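Autoinducer 2-binding protein LsrB (Clostridium saccharobutylicum DSM 13864, PDB 6DSP) binds the quorum-sensing signal autoinducer-2 as a receptor of the bacterial solute-binding protein family. Local coordinates at residues W158-A163 with N193-Q198; I154-H159 with E174-I179; T108-V113 with V165-S170; A62-Q67 with S85-A90. All coordinates share one frame; numbering follows the deposited sequence.

Contact 1 of 4, residues W158-A163 with N193-Q198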
# COMPACT_ATOMS: atom_id res chain seq x y z
N TRP A 158 -2.71 14.76 -5.94
CA TRP A 158 -2.32 13.39 -5.64
C TRP A 158 -1.57 12.80 -6.83
O TRP A 158 -1.91 13.06 -7.99
CB TRP A 158 -3.55 12.52 -5.36
CG TRP A 158 -4.37 12.93 -4.18
CD1 TRP A 158 -5.22 14.00 -4.10
CD2 TRP A 158 -4.45 12.25 -2.93
NE1 TRP A 158 -5.80 14.03 -2.85
CE2 TRP A 158 -5.35 12.97 -2.12
CE3 TRP A 158 -3.85 11.10 -2.41
CZ2 TRP A 158 -5.64 12.59 -0.80
CZ3 TRP A 158 -4.13 10.72 -1.12
CH2 TRP A 158 -5.03 11.45 -0.33
N HIS A 159 -0.51 12.04 -6.54
CA HIS A 159 0.30 11.32 -7.54
C HIS A 159 0.46 9.90 -7.03
O HIS A 159 1.10 9.66 -6.00
CB HIS A 159 1.67 12.01 -7.69
CG HIS A 159 2.64 11.27 -8.58
ND1 HIS A 159 3.96 11.66 -8.72
CD2 HIS A 159 2.49 10.15 -9.33
CE1 HIS A 159 4.58 10.81 -9.53
NE2 HIS A 159 3.72 9.89 -9.91
N TYR A 160 -0.16 8.94 -7.73
CA TYR A 160 -0.05 7.55 -7.29
C TYR A 160 -0.04 6.64 -8.51
O TYR A 160 0.32 7.06 -9.62
CB TYR A 160 -1.05 7.23 -6.17
CG TYR A 160 -2.52 7.47 -6.41
CD1 TYR A 160 -3.08 8.73 -6.30
CD2 TYR A 160 -3.36 6.39 -6.68
CE1 TYR A 160 -4.45 8.91 -6.43
CE2 TYR A 160 -4.73 6.58 -6.83
CZ TYR A 160 -5.26 7.85 -6.70
OH TYR A 160 -6.61 8.05 -6.80
N SER A 161 -0.37 5.36 -8.31
CA SER A 161 -0.14 4.36 -9.34
C SER A 161 -1.15 4.41 -10.48
O SER A 161 -0.77 4.53 -11.64
CB SER A 161 -0.08 2.97 -8.72
OG SER A 161 -1.32 2.63 -8.09
N ASN A 162 -2.43 4.22 -10.18
CA ASN A 162 -3.42 4.09 -11.24
C ASN A 162 -4.81 4.33 -10.65
O ASN A 162 -5.01 4.29 -9.43
CB ASN A 162 -3.31 2.73 -11.97
CG ASN A 162 -3.80 1.56 -11.10
OD1 ASN A 162 -4.97 1.47 -10.80
ND2 ASN A 162 -2.88 0.67 -10.68
N ALA A 163 -5.79 4.53 -11.54
CA ALA A 163 -7.12 4.99 -11.19
C ALA A 163 -8.02 3.87 -10.67
O ALA A 163 -9.14 4.17 -10.23
CB ALA A 163 -7.79 5.62 -12.40
N ASN A 193 -5.95 13.44 -10.71
CA ASN A 193 -4.77 12.79 -10.15
C ASN A 193 -3.75 12.51 -11.24
O ASN A 193 -4.09 12.40 -12.42
CB ASN A 193 -5.05 11.48 -9.43
CG ASN A 193 -6.19 11.58 -8.45
OD1 ASN A 193 -6.23 12.48 -7.61
ND2 ASN A 193 -7.09 10.60 -8.50
N TYR A 194 -2.50 12.41 -10.83
CA TYR A 194 -1.44 11.96 -11.72
C TYR A 194 -1.09 10.51 -11.41
O TYR A 194 -0.98 10.11 -10.25
CB TYR A 194 -0.21 12.85 -11.56
CG TYR A 194 -0.32 14.18 -12.27
CD1 TYR A 194 -0.83 15.31 -11.61
CD2 TYR A 194 0.11 14.32 -13.58
CE1 TYR A 194 -0.90 16.53 -12.24
CE2 TYR A 194 0.06 15.55 -14.23
CZ TYR A 194 -0.46 16.64 -13.55
OH TYR A 194 -0.52 17.86 -14.18
N TYR A 195 -0.85 9.74 -12.47
CA TYR A 195 -0.61 8.30 -12.35
C TYR A 195 0.71 7.93 -13.03
O TYR A 195 0.97 8.33 -14.17
CB TYR A 195 -1.74 7.49 -13.00
CG TYR A 195 -3.07 7.75 -12.34
CD1 TYR A 195 -3.25 7.47 -10.97
CD2 TYR A 195 -4.16 8.22 -13.09
CE1 TYR A 195 -4.50 7.73 -10.35
CE2 TYR A 195 -5.39 8.47 -12.48
CZ TYR A 195 -5.56 8.21 -11.12
OH TYR A 195 -6.78 8.43 -10.52
N SER A 196 1.53 7.13 -12.33
CA SER A 196 2.81 6.69 -12.89
C SER A 196 2.96 5.17 -12.95
O SER A 196 4.04 4.69 -13.34
CB SER A 196 4.01 7.36 -12.21
OG SER A 196 3.92 7.29 -10.80
N ASN A 197 1.91 4.43 -12.65
CA ASN A 197 1.83 3.02 -13.05
C ASN A 197 2.87 2.14 -12.40
O ASN A 197 3.16 1.04 -12.91
CB ASN A 197 1.82 2.88 -14.58
CG ASN A 197 0.77 3.76 -15.19
OD1 ASN A 197 -0.40 3.58 -14.92
ND2 ASN A 197 1.17 4.73 -15.98
N GLN A 198 3.41 2.58 -11.27
CA GLN A 198 4.45 1.86 -10.53
C GLN A 198 5.70 1.62 -11.35
O GLN A 198 6.47 0.70 -11.05
CB GLN A 198 3.92 0.57 -9.89
CG GLN A 198 2.75 0.88 -8.97
CD GLN A 198 2.14 -0.32 -8.34
OE1 GLN A 198 1.19 -0.90 -8.88
NE2 GLN A 198 2.70 -0.74 -7.22
O HOH W 1 -5.28 15.06 -7.30
O HOH W 2 -1.08 -0.08 -7.41
O HOH W 3 -0.00 0.47 -11.09
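His-159 pairs with Tyr-194, and Tyr-160 with Tyr-195, where strands 155-160 and 187-195 run parallel as the two strands of a beta-alpha-beta unit connected by helix 166-182. Tyr-194 donates through its N to Trp-158 O (3.0 Å) and accepts at its O from Tyr-160 N (2.9 Å), the usual ladder of a parallel pair. Ser-196 N then bonds to Tyr-160 O, and beyond the regular strands Asn-197 N reaches Ser-161 O.

Side chains divide between two faces of the sheet. On that of Tyr-160 and Tyr-195 the two rings form a T-shaped pair with planes at 88°: the edge of Tyr-195 meets the face of Tyr-160, CE1 of Tyr-195 lying 3.7 Å from CE2 of Tyr-160. Tyr-160 CG, set between its backbone N and carbonyl carbon (chi1 57°), starts the ring on the course that lays this face against Tyr-195. A face of the Tyr-195 ring carries the backbone from Asn-162 C to Ala-163 N, while Ala-163, small enough to fit against the phenol, brings CB within 3.5 Å of Tyr-195 OH. That hydroxyl receives a nearly straight bond from Asn-193 ND2, in the amide plane, whereas Tyr-160 OH is bonded to Asn-169 of the connecting helix. On the other face, His-159 NE2 meets Ser-196 OG at 2.8 Å, close to the ring plane.

Further along, a water donates to Gln-198 OE1 and accepts from Asn-162 ND2. Because His-159 ND1 is also bonded, to Gln-231, both imidazole nitrogens have partners and the rotation of this buried ring is fixed.

Contact 2 of 4, residues I154-H159 with E174-I179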
# COMPACT_ATOMS: atom_id res chain seq x y z
N ILE A 154 -3.75 26.31 0.11
CA ILE A 154 -2.70 25.37 -0.28
C ILE A 154 -3.08 24.70 -1.60
O ILE A 154 -4.15 24.10 -1.73
CB ILE A 154 -2.53 24.31 0.83
CG1 ILE A 154 -2.04 24.91 2.17
CG2 ILE A 154 -1.66 23.10 0.36
CD1 ILE A 154 -0.71 25.65 2.07
N LYS A 155 -2.18 24.77 -2.58
CA LYS A 155 -2.35 24.12 -3.87
C LYS A 155 -1.74 22.73 -3.80
O LYS A 155 -0.58 22.57 -3.39
CB LYS A 155 -1.66 24.94 -4.96
CG LYS A 155 -2.40 26.22 -5.31
CD LYS A 155 -1.75 26.94 -6.49
CE LYS A 155 -2.61 28.09 -6.95
NZ LYS A 155 -2.09 28.76 -8.16
N TYR A 156 -2.52 21.72 -4.16
CA TYR A 156 -2.02 20.35 -4.00
C TYR A 156 -2.59 19.44 -5.08
O TYR A 156 -3.53 19.79 -5.80
CB TYR A 156 -2.37 19.79 -2.61
CG TYR A 156 -3.82 19.42 -2.51
CD1 TYR A 156 -4.81 20.39 -2.25
CD2 TYR A 156 -4.22 18.11 -2.68
CE1 TYR A 156 -6.14 20.02 -2.20
CE2 TYR A 156 -5.55 17.75 -2.63
CZ TYR A 156 -6.49 18.69 -2.41
OH TYR A 156 -7.80 18.31 -2.35
N CYS A 157 -2.02 18.24 -5.16
CA CYS A 157 -2.66 17.17 -5.92
C CYS A 157 -2.13 15.85 -5.41
O CYS A 157 -1.22 15.80 -4.57
CB CYS A 157 -2.42 17.29 -7.44
SG CYS A 157 -0.75 16.94 -8.02
N TRP A 158 -2.71 14.76 -5.94
CA TRP A 158 -2.32 13.39 -5.64
C TRP A 158 -1.57 12.80 -6.83
O TRP A 158 -1.91 13.06 -7.99
CB TRP A 158 -3.55 12.52 -5.36
CG TRP A 158 -4.37 12.93 -4.18
CD1 TRP A 158 -5.22 14.00 -4.10
CD2 TRP A 158 -4.45 12.25 -2.93
NE1 TRP A 158 -5.80 14.03 -2.85
CE2 TRP A 158 -5.35 12.97 -2.12
CE3 TRP A 158 -3.85 11.10 -2.41
CZ2 TRP A 158 -5.64 12.59 -0.80
CZ3 TRP A 158 -4.13 10.72 -1.12
CH2 TRP A 158 -5.03 11.45 -0.33
N HIS A 159 -0.51 12.04 -6.54
CA HIS A 159 0.30 11.32 -7.54
C HIS A 159 0.46 9.90 -7.03
O HIS A 159 1.10 9.66 -6.00
CB HIS A 159 1.67 12.01 -7.69
CG HIS A 159 2.64 11.27 -8.58
ND1 HIS A 159 3.96 11.66 -8.72
CD2 HIS A 159 2.49 10.15 -9.33
CE1 HIS A 159 4.58 10.81 -9.53
NE2 HIS A 159 3.72 9.89 -9.91
N GLU A 174 -10.92 9.05 0.74
CA GLU A 174 -11.06 9.50 2.12
C GLU A 174 -10.23 10.74 2.40
O GLU A 174 -10.68 11.63 3.14
CB GLU A 174 -10.67 8.38 3.07
CG GLU A 174 -11.69 7.23 3.09
CD GLU A 174 -13.09 7.73 3.40
OE1 GLU A 174 -13.22 8.52 4.34
OE2 GLU A 174 -14.03 7.37 2.66
N GLY A 175 -9.04 10.84 1.81
CA GLY A 175 -8.22 12.03 2.00
C GLY A 175 -8.87 13.27 1.40
O GLY A 175 -8.84 14.34 2.00
N GLU A 176 -9.49 13.12 0.23
CA GLU A 176 -10.20 14.24 -0.37
C GLU A 176 -11.38 14.68 0.48
O GLU A 176 -11.63 15.88 0.62
CB GLU A 176 -10.67 13.90 -1.79
CG GLU A 176 -9.58 13.92 -2.84
CD GLU A 176 -9.09 15.34 -3.12
OE1 GLU A 176 -8.11 15.72 -2.51
OE2 GLU A 176 -9.71 16.11 -3.89
N LYS A 177 -12.16 13.73 1.01
CA LYS A 177 -13.26 14.11 1.89
C LYS A 177 -12.75 14.87 3.11
O LYS A 177 -13.35 15.87 3.53
CB LYS A 177 -14.01 12.85 2.34
CG LYS A 177 -14.85 12.17 1.28
CD LYS A 177 -15.48 10.93 1.91
CE LYS A 177 -16.22 10.08 0.92
NZ LYS A 177 -16.52 8.73 1.53
N TYR A 178 -11.64 14.41 3.67
CA TYR A 178 -11.06 15.04 4.85
C TYR A 178 -10.58 16.45 4.52
O TYR A 178 -10.85 17.40 5.27
CB TYR A 178 -9.92 14.16 5.36
CG TYR A 178 -9.19 14.64 6.60
CD1 TYR A 178 -9.81 14.62 7.85
CD2 TYR A 178 -7.87 15.06 6.52
CE1 TYR A 178 -9.13 15.02 8.97
CE2 TYR A 178 -7.20 15.46 7.63
CZ TYR A 178 -7.82 15.44 8.87
OH TYR A 178 -7.14 15.80 9.99
N ILE A 179 -9.86 16.61 3.40
CA ILE A 179 -9.41 17.94 3.00
C ILE A 179 -10.59 18.88 2.80
O ILE A 179 -10.58 20.03 3.25
CB ILE A 179 -8.55 17.86 1.72
CG1 ILE A 179 -7.21 17.18 2.03
CG2 ILE A 179 -8.34 19.25 1.11
CD1 ILE A 179 -6.40 16.82 0.79
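Trp-158 and Tyr-156, two residues apart on strand 155-159 and therefore on the same face, both direct a polar hydrogen at one oxygen of Glu-176. Tyr-156 OH gives its hydrogen to Glu-176 OE1 at 2.6 Å, meeting the syn side of the carboxylate. The indole comes differently: Trp-158 NE1 lies 2.9 Å from Glu-176 OE1, above the carboxylate plane, with the ring turned 90° to it, while the oxygen stays near the plane of the indole. Glu-176 CG lies beside its own backbone N, and a bend at chi2 (-70°) carries CD round, which lets a residue at the side of the helix serve the strand. Its other oxygen, OE2, accepts from Asn-188 on strand 187-195.

This is the packing of helix on sheet inside a beta-alpha-beta crossover. Strand and helix are nearly antiparallel, at 167°, with axes 11.0 Å apart, a gap that large aromatic side chains fill.

Ile-179, one turn after Gly-175, meets Tyr-156 tip to tip: CD1 of Ile-179 is 3.6 Å from CE2 of Tyr-156, and its branched CG2 lies as near to the hydroxyl oxygen. Past the indole nitrogen, the six-membered ring of Trp-158 brings its edge to the helix backbone, CZ2 standing 3.8 Å from CA of Gly-175, where the absence of a side chain gives the ring its room. On another side, Tyr-178 and Ile-179 pack against Val-135 of helix 127-144.

Contact 3 of 4, residues T108-V113 with V165-S170. With PAV ((2R,4S)-2-methyl-2,3,3,4-tetrahydroxytetrahydrofuran), chain C.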
# COMPACT_ATOMS: atom_id res chain seq x y z
N THR A 108 -5.55 -12.12 0.62
CA THR A 108 -4.95 -10.91 0.07
C THR A 108 -4.16 -10.17 1.14
O THR A 108 -4.33 -10.39 2.34
CB THR A 108 -6.01 -9.98 -0.55
OG1 THR A 108 -7.08 -9.85 0.39
CG2 THR A 108 -6.55 -10.58 -1.85
N TRP A 109 -3.32 -9.24 0.69
CA TRP A 109 -2.64 -8.32 1.58
C TRP A 109 -2.43 -7.04 0.79
O TRP A 109 -2.37 -7.09 -0.45
CB TRP A 109 -1.30 -8.93 2.05
CG TRP A 109 -0.24 -8.98 0.96
CD1 TRP A 109 -0.27 -9.77 -0.18
CD2 TRP A 109 0.92 -8.17 0.86
NE1 TRP A 109 0.85 -9.48 -0.97
CE2 TRP A 109 1.58 -8.49 -0.37
CE3 TRP A 109 1.48 -7.19 1.68
CZ2 TRP A 109 2.76 -7.86 -0.77
CZ3 TRP A 109 2.67 -6.57 1.27
CH2 TRP A 109 3.31 -6.93 0.06
N ASP A 110 -2.30 -5.91 1.51
CA ASP A 110 -1.90 -4.63 0.91
C ASP A 110 -3.02 -3.99 0.09
O ASP A 110 -3.59 -2.98 0.51
CB ASP A 110 -0.58 -4.78 0.15
CG ASP A 110 -0.13 -3.50 -0.51
OD1 ASP A 110 -0.15 -2.45 0.19
OD2 ASP A 110 0.31 -3.54 -1.69
N SER A 111 -3.39 -4.59 -1.04
CA SER A 111 -4.48 -4.08 -1.87
C SER A 111 -5.46 -5.21 -2.17
O SER A 111 -5.08 -6.22 -2.79
CB SER A 111 -3.97 -3.45 -3.17
OG SER A 111 -5.10 -2.86 -3.80
N ASP A 112 -6.70 -5.03 -1.73
CA ASP A 112 -7.68 -6.10 -1.68
C ASP A 112 -8.33 -6.34 -3.06
O ASP A 112 -8.09 -5.60 -4.03
CB ASP A 112 -8.77 -5.71 -0.67
CG ASP A 112 -9.42 -6.91 0.02
OD1 ASP A 112 -9.17 -8.10 -0.33
OD2 ASP A 112 -10.20 -6.65 0.95
N VAL A 113 -9.11 -7.42 -3.11
CA VAL A 113 -9.95 -7.72 -4.27
C VAL A 113 -11.40 -7.78 -3.81
O VAL A 113 -11.70 -7.50 -2.63
CB VAL A 113 -9.53 -9.06 -4.94
CG1 VAL A 113 -8.10 -8.98 -5.37
CG2 VAL A 113 -9.74 -10.22 -3.96
N VAL A 165 -6.78 0.68 -8.78
CA VAL A 165 -6.33 -0.17 -7.70
C VAL A 165 -7.12 0.11 -6.41
O VAL A 165 -7.40 1.27 -6.07
CB VAL A 165 -4.80 0.00 -7.52
CG1 VAL A 165 -4.42 1.41 -7.06
CG2 VAL A 165 -4.25 -1.06 -6.58
N THR A 166 -7.42 -0.92 -5.65
CA THR A 166 -8.31 -0.75 -4.50
C THR A 166 -7.68 0.09 -3.39
O THR A 166 -8.32 1.03 -2.90
CB THR A 166 -8.76 -2.11 -4.00
OG1 THR A 166 -9.47 -2.73 -5.07
CG2 THR A 166 -9.64 -1.98 -2.79
N ASP A 167 -6.46 -0.22 -2.95
CA ASP A 167 -5.95 0.44 -1.76
C ASP A 167 -5.78 1.95 -1.96
O ASP A 167 -6.37 2.77 -1.23
CB ASP A 167 -4.69 -0.24 -1.19
CG ASP A 167 -3.46 -0.19 -2.10
OD1 ASP A 167 -3.57 -0.01 -3.33
OD2 ASP A 167 -2.37 -0.39 -1.53
N GLN A 168 -5.01 2.33 -2.96
CA GLN A 168 -4.60 3.71 -3.08
C GLN A 168 -5.78 4.61 -3.43
O GLN A 168 -5.83 5.76 -2.96
CB GLN A 168 -3.48 3.83 -4.10
CG GLN A 168 -2.22 3.12 -3.69
CD GLN A 168 -1.15 3.15 -4.72
OE1 GLN A 168 -1.22 3.86 -5.75
NE2 GLN A 168 -0.10 2.36 -4.46
N ASN A 169 -6.72 4.13 -4.25
CA ASN A 169 -7.91 4.94 -4.53
C ASN A 169 -8.79 5.11 -3.29
O ASN A 169 -9.38 6.17 -3.10
CB ASN A 169 -8.65 4.37 -5.72
CG ASN A 169 -7.93 4.68 -7.00
OD1 ASN A 169 -8.00 5.80 -7.49
ND2 ASN A 169 -7.18 3.71 -7.51
N SER A 170 -8.87 4.10 -2.42
CA SER A 170 -9.68 4.28 -1.22
C SER A 170 -9.09 5.36 -0.33
O SER A 170 -9.83 6.12 0.30
CB SER A 170 -9.87 2.95 -0.47
OG SER A 170 -8.71 2.52 0.22
O2 PAV C . 1.49 2.89 -0.99
C2 PAV C . 1.97 1.55 -1.22
C1 PAV C . 3.18 1.20 -0.32
O5 PAV C . 2.60 1.62 -2.62
C5 PAV C . 2.58 0.36 -3.12
C4 PAV C . 1.74 -0.52 -2.18
O4 PAV C . 0.85 -1.34 -2.92
C3 PAV C . 1.06 0.54 -1.31
O3 PAV C . 0.78 0.02 -0.04
O13 PAV C . -0.11 1.01 -1.94
O HOH W 4 -6.76 -3.86 -5.90
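Asp-110 and Asp-167 bring two carboxylates together around the bound autoinducer, with Asp-110 OD1 and Asp-167 OD2 only 3.5 Å apart. Ligand hydroxyls would be expected to offset this closeness of like charges: O3 and O4 of the ligand donate to OD1 and OD2 of Asp-110, each at 2.6 Å, so the carboxylate grips it with both oxygens, and O13 donates to Asp-167 OD2 at 2.7 Å. O13 also accepts an almost straight bond (172°) from Gln-168 NE2, using a residue whose amide can donate where a carboxylate could not. Lys-29 makes a salt bridge to Asp-167 OD1 and also bonds the ligand, which would be expected to ease the repulsion further. Asp-110 OD1 also accepts from Gln-124, another pocket residue, and OD2 from Ser-85 in the second shell.

Asp-110 is at the centre of a classic gamma turn, closed by Ser-111 N bonding to Trp-109 O, with a positive phi of 74°. CG, anti to the backbone N (chi1 179°), carries the carboxylate out to the ligand. The next residue reaches the helix: Ser-111 OG accepts from Asp-167 N at 3.1 Å, near the helix start. A water accepts from Ser-111 OG and Thr-166 N and donates to Asp-112 O, so the small serine ties both first-turn amides to the loop.

The contact spans the two lobes of a type I periplasmic binding protein fold, which hold the ligand between them. Strand 105-109 lies between strands 81-84 and 120-123 of the larger sheet, whereas helix 166-182 packs on the four-stranded one; Thr-166 additionally touches Ala-89 of helix 89-101.

Contact 4 of 4, residues A62-Q67 with S85-A90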
# COMPACT_ATOMS: atom_id res chain seq x y z
N ALA A 62 3.61 -3.76 -13.08
CA ALA A 62 2.35 -3.82 -12.34
C ALA A 62 1.26 -3.96 -13.39
O ALA A 62 0.87 -2.99 -14.02
CB ALA A 62 2.18 -2.56 -11.50
N SER A 63 0.73 -5.18 -13.54
CA SER A 63 -0.19 -5.47 -14.64
C SER A 63 -1.18 -6.55 -14.21
O SER A 63 -0.75 -7.63 -13.80
CB SER A 63 0.66 -6.00 -15.80
OG SER A 63 -0.15 -6.70 -16.73
N ALA A 64 -2.49 -6.28 -14.32
CA ALA A 64 -3.47 -7.31 -13.95
C ALA A 64 -3.30 -8.57 -14.79
O ALA A 64 -3.35 -9.69 -14.27
CB ALA A 64 -4.89 -6.77 -14.12
N ALA A 65 -3.07 -8.40 -16.10
CA ALA A 65 -2.86 -9.57 -16.97
C ALA A 65 -1.65 -10.38 -16.49
O ALA A 65 -1.68 -11.62 -16.49
CB ALA A 65 -2.69 -9.12 -18.42
N SER A 66 -0.58 -9.71 -16.08
CA SER A 66 0.55 -10.44 -15.55
C SER A 66 0.18 -11.18 -14.28
O SER A 66 0.58 -12.33 -14.09
CB SER A 66 1.70 -9.53 -15.25
OG SER A 66 2.74 -10.29 -14.71
N GLN A 67 -0.58 -10.53 -13.39
CA GLN A 67 -0.95 -11.21 -12.14
C GLN A 67 -1.83 -12.42 -12.41
O GLN A 67 -1.65 -13.46 -11.76
CB GLN A 67 -1.63 -10.26 -11.15
CG GLN A 67 -0.69 -9.17 -10.66
CD GLN A 67 -1.28 -8.45 -9.45
OE1 GLN A 67 -2.46 -8.04 -9.48
NE2 GLN A 67 -0.51 -8.33 -8.40
N SER A 85 -1.39 -9.19 -3.45
CA SER A 85 -1.70 -7.76 -3.46
C SER A 85 -2.05 -7.38 -4.90
O SER A 85 -1.22 -7.54 -5.81
CB SER A 85 -0.52 -6.92 -2.98
OG SER A 85 -0.89 -5.55 -3.10
N SER A 86 -3.28 -6.94 -5.10
CA SER A 86 -3.85 -6.78 -6.43
C SER A 86 -3.62 -5.39 -7.02
O SER A 86 -3.85 -4.38 -6.34
CB SER A 86 -5.35 -7.06 -6.31
OG SER A 86 -6.05 -6.71 -7.46
N VAL A 87 -3.19 -5.35 -8.30
CA VAL A 87 -3.09 -4.07 -9.01
C VAL A 87 -4.44 -3.60 -9.54
O VAL A 87 -4.60 -2.40 -9.80
CB VAL A 87 -2.07 -4.11 -10.14
CG1 VAL A 87 -0.70 -4.49 -9.66
CG2 VAL A 87 -2.50 -5.01 -11.22
N ASP A 88 -5.40 -4.50 -9.72
CA ASP A 88 -6.74 -4.19 -10.21
C ASP A 88 -7.62 -5.36 -9.82
O ASP A 88 -7.45 -6.49 -10.33
CB ASP A 88 -6.79 -4.03 -11.73
CG ASP A 88 -8.18 -3.71 -12.18
OD1 ASP A 88 -8.69 -2.62 -11.86
OD2 ASP A 88 -8.82 -4.55 -12.81
N ALA A 89 -8.58 -5.12 -8.95
CA ALA A 89 -9.36 -6.23 -8.42
C ALA A 89 -10.15 -6.92 -9.52
O ALA A 89 -10.19 -8.15 -9.60
CB ALA A 89 -10.30 -5.74 -7.32
N ALA A 90 -10.83 -6.15 -10.37
CA ALA A 90 -11.70 -6.74 -11.36
C ALA A 90 -10.91 -7.66 -12.27
O ALA A 90 -11.42 -8.70 -12.69
CB ALA A 90 -12.42 -5.66 -12.16
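Gln-67, in the first turn of helix 64-76, reaches across to the loop from Ser-85 to Asp-88 that follows strand 81-84. In this alternating alpha/beta lobe, the helix is the crossover from strand 53-56 to strand 81-84, and the loop leads on to helix 89-101.

Hydrogen bonding comes from one amide group. Gln-67 OE1 accepts from Val-87 N at 3.0 Å, nearly straight at 173°, and NE2 donates to Ser-85 O at 2.8 Å. With an acceptor and a donor on one flat group, glutamine can serve a backbone C=O and N-H two residues apart. NE2 has a further acceptor in Pro-28 O.

Capping holds both helix starts. Ser-63 OG, at the N-cap, accepts from Ser-66 N at 3.1 Å; Asp-88 does the same for the next helix through OD2 and Gly-91 N, its OD1 bonding to Thr-164.

Van der Waals packing centres on Val-87, whose two methyls part in different directions. CG1 meets the CB of Ala-62 at 3.9 Å and CG2 the CB of Ala-64 at 4.1 Å, the small alanines leaving room for the branched valine. CG2 of Val-87, set between its backbone N and carbonyl carbon, also lies against the helix-start backbone, 3.4 Å from Ala-64 N.

Overall arrangement
From the N terminus, contact 4 closes first, a loop through strand 81-84 that is complete before the others begin. Contact 3 opens at the end of strand 105-109 and closes at the start of helix 166-182; contacts 1 and 2 open before contact 3 closes, and close after it, so both cross it. Those two start from the same strand, 155-160, share Trp-158 and His-159, and close on strand 187-195 and on the helix respectively, together bracing one beta-alpha-beta unit. Contact 4 belongs to the lobe of the larger sheet, contacts 1 and 2 to the four-stranded lobe, and contact 3 joins the lobes at the ligand. Contacts 3 and 4 touch through Asp-110 and Ser-85.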